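Local atomic coordinates of uncharacterized protein (Anabaena variabilis, PDB entry 3OT2), a protein that is of unknown function but is probably a nuclease of the PD-(D/E)XK superfamily. Residues 83-88 / 105-110; 134-139 / 147-152; 110-115 / 140-145. All blocks are in the same frame, centred on the assembly; numbering follows the deposited sequence.

All three contacts lie in one mixed six-stranded sheet, side by side in the order 1, 3, 2 across it. Contact 1 pairs strand 82-86 with strand 108-112, contact 3 pairs 108-112 with 136-141 in parallel, and contact 2 closes the hairpin of 136-141 and 146-150. The centres of contact 1 and contact 2 are about 12 Å apart. Contact 3 is centred about 14 Å from contact 2 and about 19 Å from contact 1. Along the chain contact 1 is complete before contact 2 begins, whereas the segments of contacts 2 and 3 alternate. Together they join the four inner strands, consistent with the central sheet of this nuclease clan; contacts 2 and 3 also reach the second subunit.

Contact 1: residues 83-88 / 105-110; sequences SVFIWS and APDWTI
Strand 83-86 runs antiparallel to strand 108-110, their directions 168° apart, with Val84 and Trp108 as a hydrogen-bonded pair and Ser83 and Thr109 as a non-hydrogen-bonded one. Val84 N donates a hydrogen bond to Trp108 O at 2.8 Å, and Trp108 N returns a bond to Val84 O at 3.1 Å. A third donor, Asp107 N, also approaches Val84 O, at 2.7 Å, but the bend at its hydrogen makes this bond weak. Because Asp107 and Trp108 both face Val84, the start of strand 108-112 carries a classic beta bulge.

The bulge brings the carboxylate of Asp107 across to Ile86. Asp107 CG lies beside its own backbone N and anti to the carbonyl carbon (chi1 -75°), and Asp107 OD2 accepts Ile86 N at 2.9 Å. The bond is nearly straight at the hydrogen, yet the donor arrives from above the carboxylate plane, 52° out of it. OD2 is shared with Arg89 in a salt bridge, while OD1 takes a hydrogen bond from Gln135 NE2.

On the side of Ser83, Pro106 lays its CA over one face of the Phe85 ring, 3.5 Å above the plane and shifted toward the rim, in a CH-pi contact. The other end of the proline touches Ser83, with Pro106 CG 3.4 Å from Ser83 OG. Val84 and Trp108 point to the opposite face of the sheet and lie side by side; Val84 CG2 comes within 3.9 Å of Trp108 CE3.

The buried Asp107 carboxylate thus has both oxygens engaged, and the neighbouring guanidinium of Arg89 would probably keep it ionised, tying the irregular strand start to the end of strand 82-86.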
loop_
_atom_site.group_PDB
_atom_site.type_symbol
_atom_site.label_atom_id
_atom_site.label_comp_id
_atom_site.label_asym_id
_atom_site.label_seq_id
_atom_site.Cartn_x
_atom_site.Cartn_y
_atom_site.Cartn_z
ATOM N N SER A 83 14.301 1.741 -12.449
ATOM C CA SER A 83 13.807 3.015 -12.964
ATOM C C SER A 83 13.760 2.941 -14.476
ATOM O O SER A 83 14.752 2.563 -15.100
ATOM C CB SER A 83 14.748 4.139 -12.538
ATOM O OG SER A 83 14.467 4.442 -11.192
ATOM N N VAL A 84 12.629 3.304 -15.067
ATOM C CA VAL A 84 12.479 3.278 -16.524
ATOM C C VAL A 84 12.221 4.712 -17.000
ATOM O O VAL A 84 11.328 5.397 -16.490
ATOM C CB VAL A 84 11.391 2.278 -17.025
ATOM C CG1 VAL A 84 11.495 2.075 -18.533
ATOM C CG2 VAL A 84 11.492 0.924 -16.312
ATOM N N PHE A 85 13.043 5.176 -17.951
ATOM C CA PHE A 85 12.913 6.536 -18.509
ATOM C C PHE A 85 12.709 6.475 -19.992
ATOM O O PHE A 85 13.456 5.765 -20.660
ATOM C CB PHE A 85 14.203 7.356 -18.237
ATOM C CG PHE A 85 14.412 7.772 -16.803
ATOM C CD1 PHE A 85 15.041 6.926 -15.904
ATOM C CD2 PHE A 85 14.007 9.025 -16.360
ATOM C CE1 PHE A 85 15.230 7.311 -14.581
ATOM C CE2 PHE A 85 14.221 9.420 -15.038
ATOM C CZ PHE A 85 14.829 8.559 -14.159
ATOM N N ILE A 86 11.748 7.260 -20.527
ATOM C CA ILE A 86 11.527 7.369 -21.971
ATOM C C ILE A 86 12.779 8.078 -22.528
ATOM O O ILE A 86 13.462 8.798 -21.768
ATOM C CB ILE A 86 10.180 8.046 -22.359
ATOM C CG1 ILE A 86 10.158 9.565 -22.000
ATOM C CG2 ILE A 86 8.995 7.259 -21.743
ATOM C CD1 ILE A 86 8.893 10.357 -22.450
ATOM N N TRP A 87 13.114 7.829 -23.815
ATOM C CA TRP A 87 14.358 8.306 -24.400
ATOM C C TRP A 87 14.562 9.801 -24.263
ATOM O O TRP A 87 15.652 10.197 -23.863
ATOM C CB TRP A 87 14.472 7.905 -25.874
ATOM C CG TRP A 87 15.867 7.485 -26.247
ATOM C CD1 TRP A 87 16.803 8.241 -26.892
ATOM C CD2 TRP A 87 16.502 6.231 -25.935
ATOM N NE1 TRP A 87 17.975 7.528 -27.015
ATOM C CE2 TRP A 87 17.814 6.289 -26.442
ATOM C CE3 TRP A 87 16.098 5.071 -25.253
ATOM C CZ2 TRP A 87 18.714 5.213 -26.323
ATOM C CZ3 TRP A 87 16.984 4.007 -25.153
ATOM C CH2 TRP A 87 18.268 4.077 -25.702
ATOM N N SER A 88 13.525 10.628 -24.547
ATOM C CA SER A 88 13.606 12.102 -24.489
ATOM C C SER A 88 13.908 12.639 -23.077
ATOM O O SER A 88 14.364 13.769 -22.951
ATOM C CB SER A 88 12.309 12.725 -24.998
ATOM O OG SER A 88 11.203 12.370 -24.180
ATOM N N ALA A 105 12.127 12.389 -11.857
ATOM C CA ALA A 105 11.404 11.182 -11.498
ATOM C C ALA A 105 11.398 10.195 -12.682
ATOM O O ALA A 105 11.297 10.651 -13.826
ATOM C CB ALA A 105 9.982 11.530 -11.078
ATOM N N PRO A 106 11.466 8.856 -12.450
ATOM C CA PRO A 106 11.377 7.915 -13.594
ATOM C C PRO A 106 10.012 7.980 -14.268
ATOM O O PRO A 106 9.049 8.403 -13.643
ATOM C CB PRO A 106 11.585 6.528 -12.956
ATOM C CG PRO A 106 12.015 6.778 -11.542
ATOM C CD PRO A 106 11.531 8.145 -11.159
ATOM N N ASP A 107 9.898 7.527 -15.516
ATOM C CA ASP A 107 8.579 7.443 -16.150
ATOM C C ASP A 107 7.823 6.261 -15.560
ATOM O O ASP A 107 6.603 6.277 -15.443
ATOM C CB ASP A 107 8.740 7.283 -17.672
ATOM C CG ASP A 107 9.134 8.590 -18.290
ATOM O OD1 ASP A 107 8.238 9.446 -18.473
ATOM O OD2 ASP A 107 10.361 8.817 -18.464
ATOM N N TRP A 108 8.566 5.242 -15.154
ATOM C CA TRP A 108 8.021 4.020 -14.591
ATOM C C TRP A 108 8.966 3.521 -13.494
ATOM O O TRP A 108 10.153 3.288 -13.758
ATOM C CB TRP A 108 7.829 2.990 -15.726
ATOM C CG TRP A 108 7.291 1.631 -15.355
ATOM C CD1 TRP A 108 6.597 1.278 -14.226
ATOM C CD2 TRP A 108 7.303 0.472 -16.203
ATOM N NE1 TRP A 108 6.242 -0.055 -14.292
ATOM C CE2 TRP A 108 6.643 -0.563 -15.511
ATOM C CE3 TRP A 108 7.839 0.201 -17.488
ATOM C CZ2 TRP A 108 6.504 -1.852 -16.056
ATOM C CZ3 TRP A 108 7.684 -1.074 -18.029
ATOM C CH2 TRP A 108 7.045 -2.085 -17.312
ATOM N N THR A 109 8.453 3.428 -12.252
ATOM C CA THR A 109 9.258 2.957 -11.127
ATOM C C THR A 109 8.794 1.557 -10.736
ATOM O O THR A 109 7.597 1.304 -10.663
ATOM C CB THR A 109 9.265 3.950 -9.931
ATOM O OG1 THR A 109 10.129 3.434 -8.919
ATOM C CG2 THR A 109 7.882 4.154 -9.284
ATOM N N ILE A 110 9.740 0.650 -10.500
ATOM C CA ILE A 110 9.411 -0.712 -10.077
ATOM C C ILE A 110 10.159 -1.010 -8.790
ATOM O O ILE A 110 11.378 -0.883 -8.739
ATOM C CB ILE A 110 9.695 -1.771 -11.170
ATOM C CG1 ILE A 110 8.892 -1.468 -12.462
ATOM C CG2 ILE A 110 9.414 -3.185 -10.648
ATOM C CD1 ILE A 110 9.467 -2.039 -13.666
#

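Contact 2: residues 134-139 / 147-152; sequences TQMGWL and VFVYRP
Gly137 pairs with Tyr150, and Leu139 with Phe148, through two reciprocal sets of backbone hydrogen bonds, four in all, the one from Gly137 N to Tyr150 O measuring 2.8 Å. The strands are antiparallel at 163°, and Trp138 faces Val149 in the non-hydrogen-bonded pair between those sets.

Met136, modelled as selenomethionine, extends alongside the partner strand. Met136 CB stands 4.0 Å from Tyr150 O. Met136 CG, anti to the backbone N (chi1 -177°), comes nearer to the same Tyr150 O, at 3.7 Å. Met136 SE passes Val149 CG1 at 4.1 Å. The Met136 chain then bends at chi3 (-76°), and Met136 CE lies over one face of the Arg151 guanidinium, 3.5 Å from Arg151 NE. Arg151 was modelled in two conformers, so this last contact is doubtful; its NH1 also forms a salt bridge with Glu157.

On the same face of the sheet, Trp138 is packed by two valines. Val147 CG1 sits 4.0 Å above the indole plane of Trp138, offset toward its rim, in a CH-pi contact with the five-membered ring, while Val149 CG2 lies 3.9 Å from Trp138 CD1. The indole NE1 bonds to Pro167 O, and Val147 also packs on helix 179-183.

On the opposite face, with Leu139 and Phe148, Tyr150 turns its ring edge to the partner strand. Gly137 O lies in the ring plane there, and Leu139 CB is 3.9 Å from Tyr150 CE1. The tyrosine also packs on helix 119-131, and Phe148 on Thr120 of the second subunit.

Gly137, Leu139, Phe148 and Tyr150 thus pair their backbone groups within the hairpin, Met136 and Trp138 pair theirs with Asp107, Thr109 and Glu111, and the buried indole N-H finds a carbonyl, so that both faces can be packed largely with carbon atoms.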
loop_
_atom_site.group_PDB
_atom_site.type_symbol
_atom_site.label_atom_id
_atom_site.label_comp_id
_atom_site.label_asym_id
_atom_site.label_seq_id
_atom_site.Cartn_x
_atom_site.Cartn_y
_atom_site.Cartn_z
ATOM N N THR A 134 5.942 10.757 -12.456
ATOM C CA THR A 134 6.035 9.347 -12.854
ATOM C C THR A 134 4.682 8.904 -13.430
ATOM O O THR A 134 3.631 9.257 -12.897
ATOM C CB THR A 134 6.506 8.502 -11.679
ATOM O OG1 THR A 134 7.825 8.938 -11.330
ATOM C CG2 THR A 134 6.531 7.002 -11.980
ATOM N N GLN A 135 4.718 8.166 -14.553
ATOM C CA GLN A 135 3.502 7.688 -15.202
ATOM C C GLN A 135 2.943 6.497 -14.468
ATOM O O GLN A 135 1.732 6.349 -14.399
ATOM C CB GLN A 135 3.754 7.290 -16.674
ATOM C CG GLN A 135 4.469 8.343 -17.530
ATOM C CD GLN A 135 4.680 7.861 -18.952
ATOM O OE1 GLN A 135 3.891 7.071 -19.509
ATOM N NE2 GLN A 135 5.736 8.371 -19.602
HETATM N N MSE A 136 3.808 5.599 -13.992
HETATM C CA MSE A 136 3.338 4.381 -13.332
HETATM C C MSE A 136 4.323 3.880 -12.301
HETATM O O MSE A 136 5.536 3.956 -12.491
HETATM C CB MSE A 136 3.087 3.257 -14.380
HETATM C CG MSE A 136 2.519 1.963 -13.746
HETATM SE SE MSE A 136 2.129 0.599 -15.066
HETATM C CE MSE A 136 0.474 1.327 -15.793
ATOM N N GLY A 137 3.773 3.315 -11.237
ATOM C CA GLY A 137 4.539 2.624 -10.216
ATOM C C GLY A 137 4.078 1.186 -10.126
ATOM O O GLY A 137 2.885 0.905 -10.259
ATOM N N TRP A 138 5.029 0.261 -9.964
ATOM C CA TRP A 138 4.773 -1.144 -9.684
ATOM C C TRP A 138 5.340 -1.499 -8.333
ATOM O O TRP A 138 6.519 -1.236 -8.082
ATOM C CB TRP A 138 5.452 -2.079 -10.719
ATOM C CG TRP A 138 4.702 -2.401 -11.984
ATOM C CD1 TRP A 138 3.603 -1.776 -12.494
ATOM C CD2 TRP A 138 5.088 -3.388 -12.941
ATOM N NE1 TRP A 138 3.233 -2.367 -13.680
ATOM C CE2 TRP A 138 4.125 -3.372 -13.972
ATOM C CE3 TRP A 138 6.130 -4.337 -12.992
ATOM C CZ2 TRP A 138 4.171 -4.267 -15.052
ATOM C CZ3 TRP A 138 6.172 -5.227 -14.054
ATOM C CH2 TRP A 138 5.203 -5.185 -15.073
ATOM N N LEU A 139 4.529 -2.113 -7.476
ATOM C CA LEU A 139 5.004 -2.650 -6.207
ATOM C C LEU A 139 4.809 -4.153 -6.308
ATOM O O LEU A 139 3.673 -4.636 -6.303
ATOM C CB LEU A 139 4.315 -2.038 -4.964
ATOM C CG LEU A 139 4.690 -2.685 -3.609
ATOM C CD1 LEU A 139 6.189 -2.766 -3.416
ATOM C CD2 LEU A 139 4.061 -1.943 -2.464
ATOM N N VAL A 147 1.107 -7.864 -7.637
ATOM C CA VAL A 147 1.633 -6.595 -8.113
ATOM C C VAL A 147 0.584 -5.512 -7.841
ATOM O O VAL A 147 -0.569 -5.648 -8.261
ATOM C CB VAL A 147 2.106 -6.578 -9.593
ATOM C CG1 VAL A 147 2.720 -5.218 -9.931
ATOM C CG2 VAL A 147 3.121 -7.699 -9.860
ATOM N N PHE A 148 0.994 -4.437 -7.148
ATOM C CA PHE A 148 0.154 -3.251 -6.990
ATOM C C PHE A 148 0.572 -2.284 -8.061
ATOM O O PHE A 148 1.777 -2.058 -8.245
ATOM C CB PHE A 148 0.284 -2.606 -5.604
ATOM C CG PHE A 148 -0.259 -3.414 -4.452
ATOM C CD1 PHE A 148 -1.626 -3.573 -4.278
ATOM C CD2 PHE A 148 0.599 -4.013 -3.540
ATOM C CE1 PHE A 148 -2.132 -4.299 -3.188
ATOM C CE2 PHE A 148 0.087 -4.717 -2.431
ATOM C CZ PHE A 148 -1.274 -4.850 -2.270
ATOM N N VAL A 149 -0.396 -1.745 -8.793
ATOM C CA VAL A 149 -0.158 -0.790 -9.881
ATOM C C VAL A 149 -0.654 0.588 -9.435
ATOM O O VAL A 149 -1.823 0.751 -9.070
ATOM C CB VAL A 149 -0.808 -1.261 -11.206
ATOM C CG1 VAL A 149 -0.787 -0.144 -12.258
ATOM C CG2 VAL A 149 -0.106 -2.510 -11.742
ATOM N N TYR A 150 0.240 1.576 -9.507
ATOM C CA TYR A 150 -0.006 2.953 -9.117
ATOM C C TYR A 150 0.037 3.896 -10.331
ATOM O O TYR A 150 1.032 3.911 -11.034
ATOM C CB TYR A 150 1.077 3.382 -8.115
ATOM C CG TYR A 150 1.015 2.670 -6.786
ATOM C CD1 TYR A 150 1.636 1.436 -6.600
ATOM C CD2 TYR A 150 0.359 3.240 -5.701
ATOM C CE1 TYR A 150 1.596 0.788 -5.366
ATOM C CE2 TYR A 150 0.309 2.596 -4.464
ATOM C CZ TYR A 150 0.918 1.366 -4.306
ATOM O OH TYR A 150 0.851 0.750 -3.084
ATOM N N ARG A 151 -1.041 4.668 -10.552
ATOM C CA ARG A 151 -1.148 5.663 -11.621
ATOM C C ARG A 151 -1.540 6.995 -10.997
ATOM O O ARG A 151 -2.228 6.984 -9.959
ATOM C CB ARG A 151 -2.172 5.242 -12.681
ATOM C CG ARG A 151 -1.792 4.018 -13.505
ATOM C CD ARG A 151 -2.986 3.694 -14.356
ATOM N NE ARG A 151 -2.695 2.832 -15.484
ATOM C CZ ARG A 151 -3.210 1.617 -15.671
ATOM N NH1 ARG A 151 -3.999 1.070 -14.749
ATOM N NH2 ARG A 151 -2.941 0.940 -16.779
ATOM N N PRO A 152 -1.109 8.156 -11.546
ATOM C CA PRO A 152 -1.478 9.430 -10.904
ATOM C C PRO A 152 -2.985 9.619 -10.800
ATOM O O PRO A 152 -3.716 9.335 -11.746
ATOM C CB PRO A 152 -0.858 10.489 -11.830
ATOM C CG PRO A 152 0.188 9.793 -12.560
ATOM C CD PRO A 152 -0.294 8.407 -12.763
#

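Contact 3: residues 110-115 / 140-145; sequences IEILSP and IDPDEQ. With ACT (acetate ion), chain C; EDO (1,2-ethanediol), chain L.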
loop_
_atom_site.group_PDB
_atom_site.type_symbol
_atom_site.label_atom_id
_atom_site.label_comp_id
_atom_site.label_asym_id
_atom_site.label_seq_id
_atom_site.Cartn_x
_atom_site.Cartn_y
_atom_site.Cartn_z
ATOM N N ILE A 110 9.740 0.650 -10.500
ATOM C CA ILE A 110 9.411 -0.712 -10.077
ATOM C C ILE A 110 10.159 -1.010 -8.790
ATOM O O ILE A 110 11.378 -0.883 -8.739
ATOM C CB ILE A 110 9.695 -1.771 -11.170
ATOM C CG1 ILE A 110 8.892 -1.468 -12.462
ATOM C CG2 ILE A 110 9.414 -3.185 -10.648
ATOM C CD1 ILE A 110 9.467 -2.039 -13.666
ATOM N N GLU A 111 9.403 -1.377 -7.743
ATOM C CA GLU A 111 9.932 -1.735 -6.440
ATOM C C GLU A 111 9.573 -3.163 -6.156
ATOM O O GLU A 111 8.437 -3.574 -6.386
ATOM C CB GLU A 111 9.388 -0.809 -5.339
ATOM C CG GLU A 111 9.743 0.659 -5.550
ATOM C CD GLU A 111 11.165 1.069 -5.191
ATOM O OE1 GLU A 111 12.049 0.193 -5.036
ATOM O OE2 GLU A 111 11.400 2.289 -5.089
ATOM N N ILE A 112 10.535 -3.924 -5.682
ATOM C CA ILE A 112 10.299 -5.330 -5.368
ATOM C C ILE A 112 10.566 -5.528 -3.893
ATOM O O ILE A 112 11.664 -5.223 -3.423
ATOM C CB ILE A 112 11.171 -6.264 -6.258
ATOM C CG1 ILE A 112 10.939 -5.982 -7.758
ATOM C CG2 ILE A 112 10.908 -7.741 -5.946
ATOM C CD1 ILE A 112 12.244 -6.056 -8.579
ATOM N N LEU A 113 9.563 -6.036 -3.162
ATOM C CA LEU A 113 9.727 -6.312 -1.735
ATOM C C LEU A 113 10.688 -7.453 -1.484
ATOM O O LEU A 113 10.826 -8.370 -2.295
ATOM C CB LEU A 113 8.381 -6.641 -1.068
ATOM C CG LEU A 113 7.311 -5.541 -1.085
ATOM C CD1 LEU A 113 6.065 -6.047 -0.404
ATOM C CD2 LEU A 113 7.830 -4.250 -0.416
ATOM N N SER A 114 11.368 -7.367 -0.347
ATOM C CA SER A 114 12.284 -8.388 0.165
ATOM C C SER A 114 12.037 -8.428 1.680
ATOM O O SER A 114 11.429 -7.482 2.192
ATOM C CB SER A 114 13.733 -8.110 -0.236
ATOM O OG SER A 114 14.194 -6.830 0.141
ATOM N N PRO A 115 12.353 -9.529 2.402
ATOM C CA PRO A 115 12.000 -9.600 3.838
ATOM C C PRO A 115 12.330 -8.372 4.713
ATOM O O PRO A 115 11.533 -8.052 5.597
ATOM C CB PRO A 115 12.800 -10.805 4.330
ATOM C CG PRO A 115 12.930 -11.682 3.136
ATOM C CD PRO A 115 13.003 -10.779 1.946
ATOM N N ILE A 140 5.910 -4.875 -6.498
ATOM C CA ILE A 140 5.913 -6.336 -6.652
ATOM C C ILE A 140 6.140 -6.972 -5.287
ATOM O O ILE A 140 7.097 -6.630 -4.593
ATOM C CB ILE A 140 6.990 -6.817 -7.684
ATOM C CG1 ILE A 140 6.735 -6.222 -9.085
ATOM C CG2 ILE A 140 7.081 -8.385 -7.708
ATOM C CD1 ILE A 140 7.883 -6.413 -10.092
ATOM N N ASP A 141 5.249 -7.885 -4.903
ATOM C CA ASP A 141 5.350 -8.620 -3.644
ATOM C C ASP A 141 5.592 -10.101 -3.980
ATOM O O ASP A 141 4.623 -10.820 -4.232
ATOM C CB ASP A 141 4.082 -8.431 -2.789
ATOM C CG ASP A 141 4.135 -9.152 -1.449
ATOM O OD1 ASP A 141 4.957 -10.085 -1.298
ATOM O OD2 ASP A 141 3.411 -8.747 -0.540
ATOM N N PRO A 142 6.859 -10.568 -4.013
ATOM C CA PRO A 142 7.120 -11.976 -4.405
ATOM C C PRO A 142 6.396 -12.987 -3.530
ATOM O O PRO A 142 5.770 -13.892 -4.079
ATOM C CB PRO A 142 8.643 -12.112 -4.279
ATOM C CG PRO A 142 9.135 -10.707 -4.539
ATOM C CD PRO A 142 8.121 -9.834 -3.816
ATOM N N ASP A 143 6.396 -12.789 -2.193
ATOM C CA ASP A 143 5.750 -13.710 -1.275
ATOM C C ASP A 143 4.264 -13.873 -1.545
ATOM O O ASP A 143 3.759 -14.987 -1.453
ATOM C CB ASP A 143 5.964 -13.289 0.193
ATOM C CG ASP A 143 7.374 -13.493 0.742
ATOM O OD1 ASP A 143 8.184 -14.197 0.088
ATOM O OD2 ASP A 143 7.675 -12.927 1.810
ATOM N N GLU A 144 3.565 -12.785 -1.861
ATOM C CA GLU A 144 2.133 -12.848 -2.115
ATOM C C GLU A 144 1.834 -12.996 -3.596
ATOM O O GLU A 144 0.660 -12.989 -3.959
ATOM C CB GLU A 144 1.433 -11.591 -1.562
ATOM C CG GLU A 144 1.572 -11.426 -0.057
ATOM C CD GLU A 144 0.455 -11.974 0.804
ATOM O OE1 GLU A 144 -0.506 -12.554 0.250
ATOM O OE2 GLU A 144 0.537 -11.802 2.040
ATOM N N GLN A 145 2.875 -13.071 -4.462
ATOM C CA GLN A 145 2.738 -13.162 -5.938
ATOM C C GLN A 145 1.698 -12.132 -6.410
ATOM O O GLN A 145 0.732 -12.435 -7.111
ATOM C CB GLN A 145 2.383 -14.592 -6.383
ATOM C CG GLN A 145 3.508 -15.587 -6.064
ATOM C CD GLN A 145 3.177 -17.008 -6.440
ATOM O OE1 GLN A 145 2.626 -17.289 -7.501
ATOM N NE2 GLN A 145 3.568 -17.939 -5.603
HETATM C C ACT C . 7.824 -10.224 0.333
HETATM O O ACT C . 7.868 -10.798 -0.743
HETATM O OXT ACT C . 6.701 -9.857 0.813
HETATM C CH3 ACT C . 9.108 -10.053 1.106
HETATM C C1 EDO L . -4.143 -13.209 -0.288
HETATM O O1 EDO L . -5.454 -13.394 -0.842
HETATM C C2 EDO L . -4.020 -11.797 0.266
HETATM O O2 EDO L . -2.780 -11.227 -0.193
#
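Ile110 meets Ile140 obliquely, Ile110 CG2 lying 3.6 Å from Ile140 CD1. Glu111 O accepts Ile140 N at 2.8 Å in an almost straight bond, while the carboxylate leads away and its OE1 bonds to Asp81 N; Pro80-Asp81 and Glu111 probably correspond to the PD and E of the clan motif, though Leu113 stands where its lysine would be. Ile112 forms a parallel bridge with Ile140, the two side chains alongside each other (Ile112 CG1 to Ile140 CD1 3.9 Å), and Ile112 CG2 meets Pro142 CG at 3.7 Å. Leu113 N then bonds to Ile140 O at 2.9 Å, and Leu113 CD1 lies 3.8 Å from Asp141 OD2. This is the parallel pairing of a beta-alpha-beta unit through helix 119-131.

Asp141 CG is anti to the backbone N (chi1 -179°). Asp141 OD1 accepts Glu144 N at 3.1 Å in an Asx motif, from well above the carboxylate plane, and OD2 bonds to Thr120 of the second subunit. Acetate O accepts Asp143 N, and acetate OXT lies 2.7 Å from Asp141 OD1. An alanine at Asp141 would probably leave Thr120 without that partner and Glu144 N to its weak bond with Asp141 O. One carboxylate thus serves both turn and subunit interface.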